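PDB 6FJY: protein CsuE from Acinetobacter baumannii, which forms the tip adhesin subunit of archaic chaperone-usher Csu pili, through which the bacterium probably attaches to surfaces during biofilm formation. Local coordinates for residues 241-247 with 302-306; 48-54 with 126-132. One frame throughout, in Å; residues are numbered along the deposited sequence.

Interaction 1: residues 241-247 with 302-306; sequences TFLKYDI and YQDTV
Over one face of the Tyr-302 ring sits Leu-243 CB, a CH-pi contact 4.2 Å from the centroid and toward the CD2 side, while the backbone at Thr-241 passes the ring edge. Thr-241 also brings its CG2 methyl to the phenolic end, 3.3 Å from Tyr-302 OH. The second ring, Tyr-245, works through its edge. With CG placed between its backbone N and carbonyl carbon (chi1 75°), the ring reaches from its strand toward residues 304-306 and Tyr-245 OH donates to Asp-304 OD2 at 2.9 Å. This bond arrives on the anti side of the carboxylate, 24° out of its plane. The other oxygen, Asp-304 OD1, accepts from Leu-224 N, so the buried carboxylate is gripped at both oxygens, which should restrict its rotation. Val-306 CG2 also lies by the hydroxyl, and Ile-247 CD1 approaches that methyl more loosely.

The packing, without main-chain hydrogen bonds, spans an Ig-like beta sandwich: the short strand axes come within 7.6 Å and are inclined at 54°. Strand 233-236 pairs with both strands, 242-249 also with 279-289, and residues 303-306 pair in parallel with a strand of the CsuC chaperone, consistent with donor-strand complementation.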
ATOM      1  N   THR D 241       7.644  39.582 -16.728  1.00 94.01           N
ATOM      2  CA  THR D 241       8.201  40.085 -15.485  1.00 89.04           C
ATOM      3  C   THR D 241       8.331  38.951 -14.477  1.00 82.58           C
ATOM      4  O   THR D 241       7.543  38.001 -14.469  1.00 71.44           O
ATOM      5  CB  THR D 241       7.317  41.186 -14.903  1.00 98.12           C
ATOM      6  OG1 THR D 241       6.758  41.966 -15.967  1.00107.17           O
ATOM      7  CG2 THR D 241       8.129  42.088 -13.994  1.00101.94           C
ATOM      8  N   PHE D 242       9.336  39.063 -13.617  1.00 88.56           N
ATOM      9  CA  PHE D 242       9.591  38.070 -12.587  1.00 89.02           C
ATOM     10  C   PHE D 242       9.768  38.747 -11.239  1.00 88.51           C
ATOM     11  O   PHE D 242      10.403  39.802 -11.138  1.00 79.93           O
ATOM     12  CB  PHE D 242      10.829  37.242 -12.910  1.00 92.02           C
ATOM     13  CG  PHE D 242      10.666  36.365 -14.112  1.00103.83           C
ATOM     14  CD1 PHE D 242       9.909  35.209 -14.039  1.00102.56           C
ATOM     15  CD2 PHE D 242      11.269  36.691 -15.312  1.00109.68           C
ATOM     16  CE1 PHE D 242       9.756  34.398 -15.137  1.00102.91           C
ATOM     17  CE2 PHE D 242      11.120  35.879 -16.415  1.00111.39           C
ATOM     18  CZ  PHE D 242      10.363  34.730 -16.325  1.00107.40           C
ATOM     19  N   LEU D 243       9.205  38.125 -10.208  1.00 90.61           N
ATOM     20  CA  LEU D 243       9.342  38.565  -8.822  1.00 83.50           C
ATOM     21  C   LEU D 243      10.057  37.454  -8.054  1.00 83.95           C
ATOM     22  O   LEU D 243       9.451  36.428  -7.729  1.00 74.54           O
ATOM     23  CB  LEU D 243       7.978  38.879  -8.223  1.00 72.95           C
ATOM     24  CG  LEU D 243       7.986  39.274  -6.752  1.00 77.32           C
ATOM     25  CD1 LEU D 243       8.973  40.400  -6.527  1.00 82.12           C
ATOM     26  CD2 LEU D 243       6.587  39.686  -6.329  1.00 75.46           C
ATOM     27  N   LYS D 244      11.345  37.653  -7.780  1.00 87.13           N
ATOM     28  CA  LYS D 244      12.147  36.624  -7.134  1.00 81.79           C
ATOM     29  C   LYS D 244      11.714  36.432  -5.685  1.00 88.02           C
ATOM     30  O   LYS D 244      11.330  37.387  -5.005  1.00 84.26           O
ATOM     31  CB  LYS D 244      13.629  36.994  -7.192  1.00 82.06           C
ATOM     32  CG  LYS D 244      14.200  37.069  -8.602  1.00 94.70           C
ATOM     33  CD  LYS D 244      15.610  37.648  -8.615  1.00 98.41           C
ATOM     34  CE  LYS D 244      16.124  37.797 -10.042  1.00102.22           C
ATOM     35  NZ  LYS D 244      17.478  38.413 -10.109  1.00101.88           N
ATOM     36  N   TYR D 245      11.787  35.190  -5.206  1.00 83.11           N
ATOM     37  CA  TYR D 245      11.409  34.887  -3.834  1.00 76.22           C
ATOM     38  C   TYR D 245      12.163  33.647  -3.365  1.00 64.13           C
ATOM     39  O   TYR D 245      12.912  33.023  -4.121  1.00 53.29           O
ATOM     40  CB  TYR D 245       9.892  34.699  -3.720  1.00 81.91           C
ATOM     41  CG  TYR D 245       9.413  33.384  -4.280  1.00 86.70           C
ATOM     42  CD1 TYR D 245       9.152  33.240  -5.633  1.00 84.53           C
ATOM     43  CD2 TYR D 245       9.231  32.280  -3.455  1.00 83.86           C
ATOM     44  CE1 TYR D 245       8.718  32.034  -6.149  1.00 88.89           C
ATOM     45  CE2 TYR D 245       8.801  31.074  -3.960  1.00 86.92           C
ATOM     46  CZ  TYR D 245       8.547  30.954  -5.306  1.00 83.60           C
ATOM     47  OH  TYR D 245       8.120  29.754  -5.815  1.00 71.93           O
ATOM     48  N   ASP D 246      11.959  33.293  -2.097  1.00 62.44           N
ATOM     49  CA  ASP D 246      12.424  32.006  -1.593  1.00 69.04           C
ATOM     50  C   ASP D 246      11.512  31.575  -0.450  1.00 64.09           C
ATOM     51  O   ASP D 246      10.601  32.301  -0.039  1.00 51.81           O
ATOM     52  CB  ASP D 246      13.894  32.061  -1.152  1.00 76.53           C
ATOM     53  CG  ASP D 246      14.659  30.775  -1.474  1.00 82.87           C
ATOM     54  OD1 ASP D 246      14.251  29.696  -1.001  1.00 86.06           O
ATOM     55  OD2 ASP D 246      15.671  30.838  -2.207  1.00 84.53           O
ATOM     56  N   ILE D 247      11.765  30.368   0.043  1.00 61.60           N
ATOM     57  CA  ILE D 247      11.003  29.755   1.120  1.00 75.37           C
ATOM     58  C   ILE D 247      11.985  29.330   2.202  1.00 72.66           C
ATOM     59  O   ILE D 247      13.058  28.795   1.900  1.00 66.17           O
ATOM     60  CB  ILE D 247      10.187  28.542   0.623  1.00 81.25           C
ATOM     61  CG1 ILE D 247       9.170  28.950  -0.444  1.00 77.29           C
ATOM     62  CG2 ILE D 247       9.480  27.860   1.772  1.00 84.88           C
ATOM     63  CD1 ILE D 247       8.488  27.765  -1.061  1.00 68.45           C
ATOM     64  N   TYR D 302       1.612  37.971  -9.606  1.00 79.17           N
ATOM     65  CA  TYR D 302       2.687  37.058  -9.961  1.00 82.33           C
ATOM     66  C   TYR D 302       2.441  35.696  -9.329  1.00 75.12           C
ATOM     67  O   TYR D 302       1.922  35.595  -8.212  1.00 55.52           O
ATOM     68  CB  TYR D 302       4.046  37.600  -9.502  1.00 95.99           C
ATOM     69  CG  TYR D 302       4.467  38.897 -10.151  1.00 93.35           C
ATOM     70  CD1 TYR D 302       3.887  40.102  -9.781  1.00 95.26           C
ATOM     71  CD2 TYR D 302       5.462  38.917 -11.117  1.00 97.98           C
ATOM     72  CE1 TYR D 302       4.274  41.286 -10.366  1.00101.50           C
ATOM     73  CE2 TYR D 302       5.857  40.098 -11.707  1.00103.25           C
ATOM     74  CZ  TYR D 302       5.259  41.280 -11.326  1.00103.58           C
ATOM     75  OH  TYR D 302       5.644  42.462 -11.907  1.00107.74           O
ATOM     76  N   GLN D 303       2.830  34.645 -10.044  1.00 81.03           N
ATOM     77  CA  GLN D 303       2.528  33.294  -9.608  1.00 83.79           C
ATOM     78  C   GLN D 303       3.697  32.363  -9.882  1.00 86.83           C
ATOM     79  O   GLN D 303       4.507  32.596 -10.784  1.00 79.27           O
ATOM     80  CB  GLN D 303       1.275  32.755 -10.296  1.00 82.12           C
ATOM     81  CG  GLN D 303      -0.006  33.366  -9.781  1.00 93.61           C
ATOM     82  CD  GLN D 303      -1.221  32.801 -10.474  1.00 97.90           C
ATOM     83  OE1 GLN D 303      -1.103  31.993 -11.395  1.00 93.09           O
ATOM     84  NE2 GLN D 303      -2.401  33.220 -10.034  1.00109.51           N
ATOM     85  N   ASP D 304       3.768  31.302  -9.077  1.00 84.38           N
ATOM     86  CA  ASP D 304       4.683  30.195  -9.309  1.00 71.47           C
ATOM     87  C   ASP D 304       4.076  28.936  -8.709  1.00 64.13           C
ATOM     88  O   ASP D 304       3.201  28.992  -7.843  1.00 62.98           O
ATOM     89  CB  ASP D 304       6.069  30.454  -8.707  1.00 72.55           C
ATOM     90  CG  ASP D 304       7.142  29.557  -9.315  1.00 72.44           C
ATOM     91  OD1 ASP D 304       6.896  28.986 -10.408  1.00 54.18           O
ATOM     92  OD2 ASP D 304       8.221  29.416  -8.697  1.00 64.88           O
ATOM     93  N   THR D 305       4.559  27.789  -9.166  1.00 81.66           N
ATOM     94  CA  THR D 305       4.098  26.508  -8.646  1.00 91.19           C
ATOM     95  C   THR D 305       5.312  25.687  -8.224  1.00 75.08           C
ATOM     96  O   THR D 305       6.150  25.332  -9.060  1.00 54.75           O
ATOM     97  CB  THR D 305       3.252  25.768  -9.681  1.00 91.90           C
ATOM     98  OG1 THR D 305       2.242  26.653 -10.176  1.00 88.90           O
ATOM     99  CG2 THR D 305       2.579  24.570  -9.049  1.00 84.78           C
ATOM    100  N   VAL D 306       5.406  25.404  -6.930  1.00 87.95           N
ATOM    101  CA  VAL D 306       6.525  24.662  -6.361  1.00 73.28           C
ATOM    102  C   VAL D 306       6.113  23.207  -6.196  1.00 68.57           C
ATOM    103  O   VAL D 306       5.029  22.913  -5.674  1.00 47.98           O
ATOM    104  CB  VAL D 306       6.962  25.263  -5.015  1.00 69.31           C
ATOM    105  CG1 VAL D 306       7.981  24.360  -4.344  1.00 74.53           C
ATOM    106  CG2 VAL D 306       7.540  26.649  -5.218  1.00 73.41           C
TER

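Interaction 2: residues 48-54 with 126-132; sequences LKYRVEQ and PLKVKWF
Lys-49 and Phe-132 exchange two backbone hydrogen bonds, Lys-49 N to Phe-132 O at 3.0 Å and Phe-132 N to Lys-49 O at 2.9 Å, the latter nearly straight (161° at the hydrogen). Arg-51 and Lys-130 make the next such antiparallel pair; between them Tyr-50 faces Trp-131 as a non-hydrogen-bonded pair. The register then slips at a classic beta bulge, where Glu-53 and Gln-54 both face Lys-128: Lys-128 O accepts from Glu-53 N at 2.6 Å and only weakly from Gln-54 N, while Lys-128 N donates to Gln-54 O.

Glu-53 OE1 forms a salt bridge with Lys-128 NZ at 3.5 Å, and OE2 a long one with Lys-130, whose ammonium has its stronger partner in Asp-168. A bend at chi3 (-55°) lays the Arg-51 guanidinium with one face against Lys-130 CD, and Lys-49 CE lies over one face of the Phe-132 ring, toward its rim. On the other side of the sheet, Tyr-50 CB packs 3.7 Å from Trp-131 CE3 and 3.6 Å from Val-129 CG1. The polar ends of these buried residues are satisfied elsewhere, Tyr-50 OH by Asp-74 and Trp-131 NE1 by Ser-169.

Alternate main-chain groups bond to the flanking strands, Tyr-50 to Lys-86 of 85-87 and Val-129 to Ser-169 of 167-184; Leu-127 and Trp-131 pack against Phe-29 and Ser-31 of strand 24-31.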
ATOM      1  N   LEU D  48     -28.546 -25.831   0.941  1.00 77.09           N
ATOM      2  CA  LEU D  48     -27.266 -25.488   1.546  1.00 72.23           C
ATOM      3  C   LEU D  48     -27.521 -24.905   2.925  1.00 74.29           C
ATOM      4  O   LEU D  48     -28.201 -23.881   3.049  1.00 66.60           O
ATOM      5  CB  LEU D  48     -26.496 -24.500   0.680  1.00 61.60           C
ATOM      6  CG  LEU D  48     -24.994 -24.396   0.968  1.00 69.25           C
ATOM      7  CD1 LEU D  48     -24.261 -23.995  -0.293  1.00 73.93           C
ATOM      8  CD2 LEU D  48     -24.704 -23.401   2.083  1.00 74.47           C
ATOM      9  N   LYS D  49     -26.989 -25.563   3.952  1.00 75.48           N
ATOM     10  CA  LYS D  49     -26.851 -24.993   5.280  1.00 73.72           C
ATOM     11  C   LYS D  49     -25.413 -25.213   5.733  1.00 81.69           C
ATOM     12  O   LYS D  49     -24.742 -26.150   5.286  1.00 69.14           O
ATOM     13  CB  LYS D  49     -27.852 -25.604   6.281  1.00 81.28           C
ATOM     14  CG  LYS D  49     -27.378 -26.842   7.029  1.00 91.53           C
ATOM     15  CD  LYS D  49     -28.458 -27.350   8.019  1.00 89.35           C
ATOM     16  CE  LYS D  49     -27.951 -28.525   8.854  1.00 82.62           C
ATOM     17  NZ  LYS D  49     -29.003 -29.184   9.688  1.00 86.11           N
ATOM     18  N   TYR D  50     -24.921 -24.316   6.586  1.00 84.33           N
ATOM     19  CA  TYR D  50     -23.550 -24.398   7.066  1.00 83.10           C
ATOM     20  C   TYR D  50     -23.522 -24.308   8.585  1.00 81.42           C
ATOM     21  O   TYR D  50     -24.498 -23.918   9.230  1.00 66.70           O
ATOM     22  CB  TYR D  50     -22.642 -23.307   6.454  1.00 91.97           C
ATOM     23  CG  TYR D  50     -22.973 -21.867   6.828  1.00 94.55           C
ATOM     24  CD1 TYR D  50     -22.414 -21.267   7.954  1.00 85.87           C
ATOM     25  CD2 TYR D  50     -23.817 -21.101   6.037  1.00 86.86           C
ATOM     26  CE1 TYR D  50     -22.712 -19.948   8.291  1.00 87.22           C
ATOM     27  CE2 TYR D  50     -24.111 -19.791   6.366  1.00 88.33           C
ATOM     28  CZ  TYR D  50     -23.560 -19.221   7.489  1.00 84.78           C
ATOM     29  OH  TYR D  50     -23.868 -17.921   7.797  1.00 87.13           O
ATOM     30  N   ARG D  51     -22.379 -24.703   9.144  1.00 78.08           N
ATOM     31  CA  ARG D  51     -22.154 -24.675  10.580  1.00 78.33           C
ATOM     32  C   ARG D  51     -20.753 -24.142  10.815  1.00 82.66           C
ATOM     33  O   ARG D  51     -19.778 -24.730  10.334  1.00 76.00           O
ATOM     34  CB  ARG D  51     -22.314 -26.069  11.200  1.00 78.17           C
ATOM     35  CG  ARG D  51     -22.107 -26.106  12.708  1.00 86.21           C
ATOM     36  CD  ARG D  51     -21.813 -27.530  13.196  1.00 97.86           C
ATOM     37  NE  ARG D  51     -22.847 -28.477  12.780  1.00106.82           N
ATOM     38  CZ  ARG D  51     -22.800 -29.792  12.982  1.00105.70           C
ATOM     39  NH1 ARG D  51     -21.770 -30.350  13.610  1.00 99.59           N
ATOM     40  NH2 ARG D  51     -23.794 -30.553  12.553  1.00114.25           N
ATOM     41  N   VAL D  52     -20.647 -23.035  11.541  1.00 78.68           N
ATOM     42  CA  VAL D  52     -19.335 -22.506  11.887  1.00 81.78           C
ATOM     43  C   VAL D  52     -18.764 -23.327  13.037  1.00 94.98           C
ATOM     44  O   VAL D  52     -19.340 -23.374  14.127  1.00101.85           O
ATOM     45  CB  VAL D  52     -19.414 -21.022  12.252  1.00 78.44           C
ATOM     46  CG1 VAL D  52     -18.017 -20.461  12.438  1.00 75.76           C
ATOM     47  CG2 VAL D  52     -20.155 -20.279  11.178  1.00 74.39           C
ATOM     48  N   GLU D  53     -17.640 -23.994  12.791  1.00 96.08           N
ATOM     49  CA  GLU D  53     -16.960 -24.749  13.850  1.00100.41           C
ATOM     50  C   GLU D  53     -16.018 -23.809  14.598  1.00 98.20           C
ATOM     51  O   GLU D  53     -16.266 -23.457  15.753  1.00 95.38           O
ATOM     52  CB  GLU D  53     -16.216 -25.958  13.275  1.00 98.63           C
ATOM     53  CG  GLU D  53     -17.073 -27.189  13.015  1.00103.36           C
ATOM     54  CD  GLU D  53     -16.228 -28.435  12.754  1.00108.38           C
ATOM     55  OE1 GLU D  53     -15.030 -28.282  12.439  1.00109.27           O
ATOM     56  OE2 GLU D  53     -16.749 -29.564  12.869  1.00 95.86           O
ATOM     57  N   GLN D  54     -14.936 -23.392  13.940  1.00 90.10           N
ATOM     58  CA  GLN D  54     -13.977 -22.461  14.513  1.00 84.86           C
ATOM     59  C   GLN D  54     -14.090 -21.113  13.820  1.00 88.06           C
ATOM     60  O   GLN D  54     -14.206 -21.037  12.592  1.00 88.72           O
ATOM     61  CB  GLN D  54     -12.544 -22.984  14.397  1.00 87.54           C
ATOM     62  CG  GLN D  54     -12.225 -24.113  15.357  1.00113.94           C
ATOM     63  CD  GLN D  54     -10.735 -24.345  15.520  1.00117.16           C
ATOM     64  OE1 GLN D  54      -9.967 -24.224  14.565  1.00110.02           O
ATOM     65  NE2 GLN D  54     -10.319 -24.668  16.741  1.00116.27           N
ATOM     66  N   PRO D 126      -8.624 -20.238  12.965  1.00 91.19           N
ATOM     67  CA  PRO D 126      -8.988 -20.393  11.556  1.00 72.89           C
ATOM     68  C   PRO D 126     -10.494 -20.520  11.385  1.00 64.76           C
ATOM     69  O   PRO D 126     -11.253 -20.766  12.325  1.00 65.41           O
ATOM     70  CB  PRO D 126      -8.259 -21.670  11.139  1.00 77.76           C
ATOM     71  CG  PRO D 126      -8.054 -22.419  12.421  1.00 86.39           C
ATOM     72  CD  PRO D 126      -7.859 -21.388  13.480  1.00 81.87           C
ATOM     73  N   LEU D 127     -10.922 -20.321  10.142  1.00 70.88           N
ATOM     74  CA  LEU D 127     -12.320 -20.472   9.761  1.00 76.59           C
ATOM     75  C   LEU D 127     -12.578 -21.931   9.387  1.00 84.03           C
ATOM     76  O   LEU D 127     -12.083 -22.416   8.363  1.00 72.27           O
ATOM     77  CB  LEU D 127     -12.645 -19.546   8.601  1.00 71.08           C
ATOM     78  CG  LEU D 127     -13.977 -18.801   8.582  1.00 72.55           C
ATOM     79  CD1 LEU D 127     -14.333 -18.448   7.124  1.00 58.75           C
ATOM     80  CD2 LEU D 127     -15.072 -19.583   9.253  1.00 63.60           C
ATOM     81  N   LYS D 128     -13.357 -22.624  10.215  1.00 75.94           N
ATOM     82  CA  LYS D 128     -13.748 -24.006   9.977  1.00 78.20           C
ATOM     83  C   LYS D 128     -15.260 -24.061   9.854  1.00 74.57           C
ATOM     84  O   LYS D 128     -15.980 -23.695  10.791  1.00 76.37           O
ATOM     85  CB  LYS D 128     -13.265 -24.923  11.105  1.00 87.89           C
ATOM     86  CG  LYS D 128     -11.756 -25.107  11.148  1.00 96.08           C
ATOM     87  CD  LYS D 128     -11.340 -26.085  12.241  1.00100.97           C
ATOM     88  CE  LYS D 128     -11.887 -27.480  11.988  1.00 92.42           C
ATOM     89  NZ  LYS D 128     -11.580 -28.417  13.115  1.00 84.84           N
ATOM     90  N   VAL D 129     -15.742 -24.519   8.710  1.00 70.15           N
ATOM     91  CA  VAL D 129     -17.171 -24.575   8.445  1.00 80.67           C
ATOM     92  C   VAL D 129     -17.540 -25.983   8.002  1.00 83.92           C
ATOM     93  O   VAL D 129     -16.850 -26.594   7.176  1.00 72.30           O
ATOM     94  CB  VAL D 129     -17.601 -23.537   7.384  1.00 70.83           C
ATOM     95  CG1 VAL D 129     -19.102 -23.585   7.167  1.00 72.41           C
ATOM     96  CG2 VAL D 129     -17.184 -22.139   7.809  1.00 61.87           C
ATOM     97  N   LYS D 130     -18.630 -26.496   8.559  1.00 78.40           N
ATOM     98  CA  LYS D 130     -19.239 -27.729   8.102  1.00 76.48           C
ATOM     99  C   LYS D 130     -20.371 -27.362   7.156  1.00 75.27           C
ATOM    100  O   LYS D 130     -21.281 -26.613   7.531  1.00 64.12           O
ATOM    101  CB  LYS D 130     -19.752 -28.567   9.274  1.00 77.82           C
ATOM    102  CG  LYS D 130     -20.156 -29.990   8.888  1.00 76.20           C
ATOM    103  CD  LYS D 130     -20.440 -30.842  10.132  1.00 85.23           C
ATOM    104  CE  LYS D 130     -19.204 -31.025  11.003  1.00 82.66           C
ATOM    105  NZ  LYS D 130     -18.300 -32.099  10.485  1.00 93.72           N
ATOM    106  N   TRP D 131     -20.301 -27.884   5.934  1.00 80.11           N
ATOM    107  CA  TRP D 131     -21.267 -27.614   4.883  1.00 69.04           C
ATOM    108  C   TRP D 131     -22.114 -28.850   4.618  1.00 80.35           C
ATOM    109  O   TRP D 131     -21.606 -29.975   4.599  1.00 63.55           O
ATOM    110  CB  TRP D 131     -20.565 -27.201   3.590  1.00 73.17           C
ATOM    111  CG  TRP D 131     -19.539 -26.135   3.776  1.00 62.86           C
ATOM    112  CD1 TRP D 131     -18.235 -26.306   4.114  1.00 61.56           C
ATOM    113  CD2 TRP D 131     -19.736 -24.729   3.626  1.00 72.88           C
ATOM    114  NE1 TRP D 131     -17.601 -25.094   4.189  1.00 67.01           N
ATOM    115  CE2 TRP D 131     -18.502 -24.105   3.888  1.00 76.44           C
ATOM    116  CE3 TRP D 131     -20.836 -23.935   3.283  1.00 71.36           C
ATOM    117  CZ2 TRP D 131     -18.338 -22.722   3.828  1.00 75.78           C
ATOM    118  CZ3 TRP D 131     -20.668 -22.561   3.222  1.00 62.35           C
ATOM    119  CH2 TRP D 131     -19.433 -21.971   3.496  1.00 67.42           C
ATOM    120  N   PHE D 132     -23.407 -28.622   4.411  1.00 88.93           N
ATOM    121  CA  PHE D 132     -24.358 -29.646   3.997  1.00 72.41           C
ATOM    122  C   PHE D 132     -25.036 -29.099   2.746  1.00 78.63           C
ATOM    123  O   PHE D 132     -25.801 -28.132   2.827  1.00 69.40           O
ATOM    124  CB  PHE D 132     -25.382 -29.939   5.100  1.00 80.35           C
ATOM    125  CG  PHE D 132     -24.773 -30.236   6.454  1.00 84.05           C
ATOM    126  CD1 PHE D 132     -24.295 -29.214   7.264  1.00 81.71           C
ATOM    127  CD2 PHE D 132     -24.716 -31.539   6.929  1.00 85.61           C
ATOM    128  CE1 PHE D 132     -23.746 -29.488   8.517  1.00 75.17           C
ATOM    129  CE2 PHE D 132     -24.177 -31.825   8.181  1.00 95.76           C
ATOM    130  CZ  PHE D 132     -23.692 -30.799   8.977  1.00 91.13           C
TER

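Overall arrangement
The two contacts lie on opposite sides of the chain's centre, their centres about 66 Å apart and their nearest atoms about 47 Å, and they share no strand. Interaction 1 belongs to the part assigned to the Spore Coat Protein U family and is mostly buried; it joins strands that are not direct neighbours, without main-chain hydrogen bonds between them. Interaction 2 joins adjacent strands through such bonds, with a buried face of Tyr-50, Val-52, Val-129 and Trp-131, and a mostly charged opposite face where Phe-132 is also buried. Polar chemistry differs accordingly: one buried tyrosine-aspartate bond against a partly exposed salt-bridge network. CsuC reaches interaction 1, whereas no other chain of the complex touches interaction 2.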